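Local coordinates for protein aminotransferase class-III (Ochrobactrum anthropi, PDB 5GHG) that probably transfers amino groups between amines and keto compounds as a pyridoxal-phosphate-dependent omega-transaminase, held here with its cofactor in the pyridoxamine phosphate form, at residues L401-R412 with L443-L454. The protein carries 1 engineered substitution. Sequence-based numbering, arbitrary orientation.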
ATOM      1  N   LEU B 401       9.310  26.642  16.145  1.00  7.00           N
ATOM      2  CA  LEU B 401       8.434  26.904  17.271  1.00  5.84           C
ATOM      3  C   LEU B 401       7.483  25.723  17.509  1.00  6.15           C
ATOM      4  O   LEU B 401       7.300  25.284  18.654  1.00  6.78           O
ATOM      5  CB  LEU B 401       7.663  28.205  17.049  1.00  7.03           C
ATOM      6  CG  LEU B 401       6.732  28.764  18.109  1.00  8.48           C
ATOM      7  CD1 LEU B 401       7.473  28.982  19.426  1.00 10.40           C
ATOM      8  CD2 LEU B 401       6.124  30.085  17.606  1.00  7.89           C
ATOM      9  N   GLY B 402       6.920  25.172  16.440  1.00  7.35           N
ATOM     10  CA  GLY B 402       6.096  23.977  16.572  1.00  6.87           C
ATOM     11  C   GLY B 402       6.838  22.793  17.159  1.00  6.46           C
ATOM     12  O   GLY B 402       6.316  22.093  18.028  1.00  5.94           O
ATOM     13  N   ALA B 403       8.059  22.549  16.695  1.00  7.35           N
ATOM     14  CA  ALA B 403       8.853  21.454  17.245  1.00 10.43           C
ATOM     15  C   ALA B 403       9.163  21.677  18.723  1.00 10.16           C
ATOM     16  O   ALA B 403       9.092  20.736  19.532  1.00  6.22           O
ATOM     17  CB  ALA B 403      10.156  21.278  16.451  1.00  9.81           C
ATOM     18  N   LYS B 404       9.513  22.907  19.092  1.00  7.43           N
ATOM     19  CA  LYS B 404       9.792  23.225  20.484  1.00  9.08           C
ATOM     20  C   LYS B 404       8.592  22.944  21.374  1.00  8.17           C
ATOM     21  O   LYS B 404       8.713  22.272  22.413  1.00  6.46           O
ATOM     22  CB  LYS B 404      10.221  24.691  20.600  1.00 11.13           C
ATOM     23  CG  LYS B 404      10.724  25.137  21.966  1.00 17.21           C
ATOM     24  CD  LYS B 404      11.271  26.573  21.863  1.00 17.84           C
ATOM     25  CE  LYS B 404      11.704  27.137  23.218  1.00 24.63           C
ATOM     26  NZ  LYS B 404      12.940  26.478  23.687  1.00 22.53           N
ATOM     27  N   ALA B 405       7.413  23.425  20.976  1.00  5.85           N
ATOM     28  CA  ALA B 405       6.227  23.283  21.822  1.00  5.81           C
ATOM     29  C   ALA B 405       5.748  21.824  21.868  1.00  5.25           C
ATOM     30  O   ALA B 405       5.317  21.344  22.920  1.00  7.75           O
ATOM     31  CB  ALA B 405       5.118  24.210  21.330  1.00  6.03           C
ATOM     32  N   ASN B 406       5.850  21.109  20.747  1.00  5.41           N
ATOM     33  CA  ASN B 406       5.439  19.711  20.696  1.00  4.52           C
ATOM     34  C   ASN B 406       6.277  18.855  21.648  1.00  4.91           C
ATOM     35  O   ASN B 406       5.759  17.956  22.303  1.00  4.53           O
ATOM     36  CB  ASN B 406       5.566  19.193  19.269  1.00  5.03           C
ATOM     37  CG  ASN B 406       4.773  17.906  19.025  1.00  8.09           C
ATOM     38  OD1 ASN B 406       3.672  17.749  19.530  1.00 10.13           O
ATOM     39  ND2 ASN B 406       5.322  17.019  18.235  1.00 11.66           N
ATOM     40  N   ALA B 407       7.583  19.133  21.724  1.00  4.58           N
ATOM     41  CA  ALA B 407       8.445  18.404  22.653  1.00  6.44           C
ATOM     42  C   ALA B 407       8.048  18.657  24.108  1.00  6.21           C
ATOM     43  O   ALA B 407       8.047  17.736  24.932  1.00  5.48           O
ATOM     44  CB  ALA B 407       9.905  18.777  22.415  1.00  7.23           C
ATOM     45  N   VAL B 408       7.719  19.905  24.443  1.00  4.95           N
ATOM     46  CA  VAL B 408       7.284  20.213  25.800  1.00  5.82           C
ATOM     47  C   VAL B 408       5.941  19.551  26.098  1.00  4.81           C
ATOM     48  O   VAL B 408       5.727  18.998  27.181  1.00  3.37           O
ATOM     49  CB  VAL B 408       7.213  21.736  26.012  1.00  7.34           C
ATOM     50  CG1 VAL B 408       6.530  22.038  27.352  1.00  6.50           C
ATOM     51  CG2 VAL B 408       8.591  22.331  25.988  1.00  7.71           C
ATOM     52  N   LEU B 409       5.023  19.588  25.135  1.00  3.68           N
ATOM     53  CA  LEU B 409       3.737  18.943  25.334  1.00  4.67           C
ATOM     54  C   LEU B 409       3.909  17.437  25.589  1.00  5.33           C
ATOM     55  O   LEU B 409       3.213  16.862  26.438  1.00  4.52           O
ATOM     56  CB  LEU B 409       2.839  19.193  24.126  1.00  4.67           C
ATOM     57  CG  LEU B 409       1.378  18.813  24.156  1.00  8.25           C
ATOM     58  CD1 LEU B 409       0.663  19.406  25.351  1.00  7.29           C
ATOM     59  CD2 LEU B 409       0.703  19.275  22.862  1.00  9.98           C
ATOM     60  N   GLN B 410       4.838  16.794  24.877  1.00  3.02           N
ATOM     61  CA  GLN B 410       5.117  15.383  25.123  1.00  5.68           C
ATOM     62  C   GLN B 410       5.694  15.153  26.525  1.00  6.65           C
ATOM     63  O   GLN B 410       5.374  14.156  27.179  1.00  6.15           O
ATOM     64  CB  GLN B 410       6.068  14.833  24.055  1.00  6.54           C
ATOM     65  CG  GLN B 410       6.404  13.343  24.216  1.00  6.92           C
ATOM     66  CD  GLN B 410       7.282  12.848  23.077  1.00 12.44           C
ATOM     67  OE1 GLN B 410       7.011  13.150  21.915  1.00 21.54           O
ATOM     68  NE2 GLN B 410       8.368  12.152  23.397  1.00 10.58           N
ATOM     69  N   GLU B 411       6.542  16.071  26.998  1.00  7.32           N
ATOM     70  CA  GLU B 411       6.999  16.006  28.384  1.00  8.88           C
ATOM     71  C   GLU B 411       5.827  16.066  29.361  1.00  8.27           C
ATOM     72  O   GLU B 411       5.886  15.473  30.440  1.00  8.38           O
ATOM     73  CB  GLU B 411       7.959  17.157  28.699  1.00  7.23           C
ATOM     74  CG  GLU B 411       9.290  17.125  28.002  1.00 11.90           C
ATOM     75  CD  GLU B 411      10.145  18.336  28.388  1.00 19.14           C
ATOM     76  OE1 GLU B 411      10.322  19.254  27.537  1.00 21.00           O
ATOM     77  OE2 GLU B 411      10.575  18.412  29.575  1.00 22.85           O
ATOM     78  N   ARG B 412       4.787  16.815  29.025  1.00  2.67           N
ATOM     79  CA  ARG B 412       3.607  16.928  29.851  1.00  4.61           C
ATOM     80  C   ARG B 412       2.587  15.813  29.578  1.00  5.81           C
ATOM     81  O   ARG B 412       1.438  15.912  30.019  1.00  7.93           O
ATOM     82  CB  ARG B 412       2.959  18.301  29.655  1.00  5.07           C
ATOM     83  CG  ARG B 412       3.752  19.420  30.315  1.00  6.06           C
ATOM     84  CD  ARG B 412       3.204  20.799  30.007  1.00  8.13           C
ATOM     85  NE  ARG B 412       3.859  21.841  30.803  1.00  9.50           N
ATOM     86  CZ  ARG B 412       3.494  22.161  32.037  1.00  9.31           C
ATOM     87  NH1 ARG B 412       2.468  21.524  32.619  1.00  7.22           N
ATOM     88  NH2 ARG B 412       4.145  23.118  32.683  1.00 11.58           N
ATOM     89  N   LEU B 443      -1.768  21.882  26.946  1.00  3.74           N
ATOM     90  CA  LEU B 443      -1.358  22.819  25.917  1.00  3.71           C
ATOM     91  C   LEU B 443      -1.178  24.222  26.489  1.00  4.04           C
ATOM     92  O   LEU B 443      -0.195  24.900  26.189  1.00  3.92           O
ATOM     93  CB  LEU B 443      -2.360  22.831  24.772  1.00  3.47           C
ATOM     94  CG  LEU B 443      -2.100  23.878  23.693  1.00  3.41           C
ATOM     95  CD1 LEU B 443      -0.743  23.644  23.008  1.00  2.97           C
ATOM     96  CD2 LEU B 443      -3.242  23.896  22.696  1.00  4.25           C
ATOM     97  N   GLU B 444      -2.127  24.676  27.304  1.00  5.43           N
ATOM     98  CA  GLU B 444      -2.006  26.011  27.882  1.00  6.00           C
ATOM     99  C   GLU B 444      -0.716  26.155  28.685  1.00  6.07           C
ATOM    100  O   GLU B 444       0.019  27.138  28.529  1.00  5.79           O
ATOM    101  CB  GLU B 444      -3.213  26.324  28.763  1.00  8.22           C
ATOM    102  CG  GLU B 444      -3.069  27.656  29.476  1.00 13.14           C
ATOM    103  CD  GLU B 444      -4.332  28.062  30.219  1.00 23.25           C
ATOM    104  OE1 GLU B 444      -5.184  27.192  30.491  1.00 20.06           O
ATOM    105  OE2 GLU B 444      -4.466  29.263  30.509  1.00 27.23           O
ATOM    106  N   ALA B 445      -0.435  25.179  29.557  1.00  6.67           N
ATOM    107  CA  ALA B 445       0.791  25.227  30.351  1.00  8.42           C
ATOM    108  C   ALA B 445       2.028  25.140  29.457  1.00  6.06           C
ATOM    109  O   ALA B 445       3.048  25.780  29.729  1.00  7.37           O
ATOM    110  CB  ALA B 445       0.788  24.100  31.384  1.00  7.21           C
ATOM    111  N   THR B 446       1.952  24.338  28.398  1.00  5.51           N
ATOM    112  CA  THR B 446       3.037  24.252  27.424  1.00  4.67           C
ATOM    113  C   THR B 446       3.334  25.614  26.805  1.00  5.80           C
ATOM    114  O   THR B 446       4.494  26.020  26.690  1.00  6.08           O
ATOM    115  CB  THR B 446       2.679  23.262  26.312  1.00  4.61           C
ATOM    116  OG1 THR B 446       2.680  21.932  26.835  1.00  4.47           O
ATOM    117  CG2 THR B 446       3.685  23.352  25.197  1.00  5.58           C
ATOM    118  N   LEU B 447       2.290  26.317  26.368  1.00  5.41           N
ATOM    119  CA  LEU B 447       2.511  27.609  25.728  1.00  7.66           C
ATOM    120  C   LEU B 447       3.105  28.614  26.720  1.00  7.28           C
ATOM    121  O   LEU B 447       3.955  29.420  26.348  1.00  7.80           O
ATOM    122  CB  LEU B 447       1.213  28.133  25.135  1.00  8.19           C
ATOM    123  CG  LEU B 447       0.685  27.234  24.012  1.00  8.47           C
ATOM    124  CD1 LEU B 447      -0.582  27.807  23.406  1.00  9.01           C
ATOM    125  CD2 LEU B 447       1.739  27.028  22.946  1.00  9.96           C
ATOM    126  N   ASN B 448       2.674  28.564  27.983  1.00  6.93           N
ATOM    127  CA  ASN B 448       3.282  29.431  29.000  1.00  7.96           C
ATOM    128  C   ASN B 448       4.758  29.093  29.214  1.00  9.37           C
ATOM    129  O   ASN B 448       5.600  29.990  29.305  1.00  8.99           O
ATOM    130  CB  ASN B 448       2.498  29.337  30.300  1.00  7.42           C
ATOM    131  CG  ASN B 448       1.145  29.997  30.192  1.00 13.47           C
ATOM    132  OD1 ASN B 448       0.932  30.835  29.309  1.00 12.45           O
ATOM    133  ND2 ASN B 448       0.222  29.624  31.044  1.00 11.36           N
ATOM    134  N   ASP B 449       5.089  27.798  29.299  1.00  8.31           N
ATOM    135  CA  ASP B 449       6.484  27.386  29.441  1.00  9.31           C
ATOM    136  C   ASP B 449       7.328  27.879  28.268  1.00  9.91           C
ATOM    137  O   ASP B 449       8.434  28.398  28.460  1.00 10.05           O
ATOM    138  CB  ASP B 449       6.598  25.870  29.533  1.00 10.66           C
ATOM    139  CG  ASP B 449       6.236  25.334  30.910  1.00 19.74           C
ATOM    140  OD1 ASP B 449       6.038  26.157  31.830  1.00 23.42           O
ATOM    141  OD2 ASP B 449       6.159  24.071  31.055  1.00 24.10           O
ATOM    142  N   VAL B 450       6.844  27.678  27.043  1.00  6.02           N
ATOM    143  CA  VAL B 450       7.604  28.067  25.873  1.00  6.42           C
ATOM    144  C   VAL B 450       7.783  29.589  25.845  1.00  8.89           C
ATOM    145  O   VAL B 450       8.867  30.098  25.544  1.00 10.01           O
ATOM    146  CB  VAL B 450       6.921  27.561  24.585  1.00  7.75           C
ATOM    147  CG1 VAL B 450       7.633  28.117  23.376  1.00  6.20           C
ATOM    148  CG2 VAL B 450       6.936  26.023  24.546  1.00  6.97           C
ATOM    149  N   GLN B 451       6.717  30.323  26.149  1.00  7.36           N
ATOM    150  CA  GLN B 451       6.808  31.780  26.184  1.00 11.84           C
ATOM    151  C   GLN B 451       7.854  32.241  27.203  1.00 12.58           C
ATOM    152  O   GLN B 451       8.687  33.102  26.910  1.00 11.62           O
ATOM    153  CB  GLN B 451       5.441  32.373  26.494  1.00 13.71           C
ATOM    154  CG  GLN B 451       5.434  33.874  26.750  1.00 18.78           C
ATOM    155  CD  GLN B 451       5.752  34.690  25.505  1.00 27.33           C
ATOM    156  OE1 GLN B 451       5.943  34.145  24.414  1.00 24.52           O
ATOM    157  NE2 GLN B 451       5.799  36.010  25.661  1.00 34.96           N
ATOM    158  N   ALA B 452       7.837  31.648  28.396  1.00  8.82           N
ATOM    159  CA  ALA B 452       8.837  31.994  29.406  1.00 11.77           C
ATOM    160  C   ALA B 452      10.241  31.702  28.903  1.00 13.10           C
ATOM    161  O   ALA B 452      11.165  32.502  29.098  1.00 14.40           O
ATOM    162  CB  ALA B 452       8.559  31.239  30.698  1.00 10.78           C
ATOM    163  N   SER B 453      10.425  30.558  28.251  1.00  9.52           N
ATOM    164  CA  SER B 453      11.738  30.178  27.756  1.00 11.24           C
ATOM    165  C   SER B 453      12.225  31.149  26.680  1.00 16.24           C
ATOM    166  O   SER B 453      13.408  31.500  26.638  1.00 14.89           O
ATOM    167  CB  SER B 453      11.695  28.746  27.225  1.00 16.36           C
ATOM    168  OG  SER B 453      12.756  28.488  26.339  1.00 26.98           O
ATOM    169  N   LEU B 454      11.320  31.601  25.814  1.00 13.35           N
ATOM    170  CA  LEU B 454      11.702  32.538  24.770  1.00 18.49           C
ATOM    171  C   LEU B 454      12.159  33.879  25.356  1.00 18.93           C
ATOM    172  O   LEU B 454      13.115  34.472  24.865  1.00 21.76           O
ATOM    173  CB  LEU B 454      10.538  32.755  23.801  1.00 16.19           C
ATOM    174  CG  LEU B 454      10.168  31.525  22.963  1.00 17.95           C
ATOM    175  CD1 LEU B 454       8.978  31.831  22.062  1.00 12.99           C
ATOM    176  CD2 LEU B 454      11.344  31.069  22.138  1.00 17.28           C
TER
HETATM  177  O   HOH W   1       7.107  21.837  30.696  1.00 17.61           O
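V450 is the knob at the middle of this helix pair. Its side chain sits in a hole formed by L401, K404, A405 and V408. One methyl, V450 CG1, meets L401 CD1 at 4.0 Å. The other, V450 CG2, lies 3.9 Å from A405 CA. L454 adds a second leucine at the L401 end, and its side chain crosses that of L401 at about a right angle.

T446 packs one turn before V450. With CG2 anti to the backbone N, the T446 CG2 methyl turns to the other helix and rests 3.8 Å from V408 CG1. T446 OG1 touches L409 and the R412 side chain, but its hydrogen bond goes to A442 O within its own helix.

The polar contacts sit at the two ends of the interface. R412 follows the last turn of its helix, and its chain, extended from CG to NE, slides past the T446 side chain in the opposite direction. R412 forms a side-on salt bridge in which its NE, at 3.2 Å, and NH2, at 2.8 Å, both meet D449 OD2. The NH2 bond is the straighter, at 162°. OD2 lies in the guanidinium plane, yet the carboxylate is turned 43° from that plane. A445 CB sits over the centre of one R412 guanidinium face, 3.3 Å above its plane. Replacing D449 by alanine is likely to leave the R412 guanidinium without its charge partner, free to swing off A445. At the other end, K404 NZ makes a weak hydrogen bond to S453 OG.

The axes approach to 9.2 Å at 127°. The inner leucines of both helices, L401, L409 and L443, reach strands 380-385, 414-419 or 422-425. This is a helix layer packed on a mixed sheet, as in the small C-terminal domain of fold-type I aminotransferases.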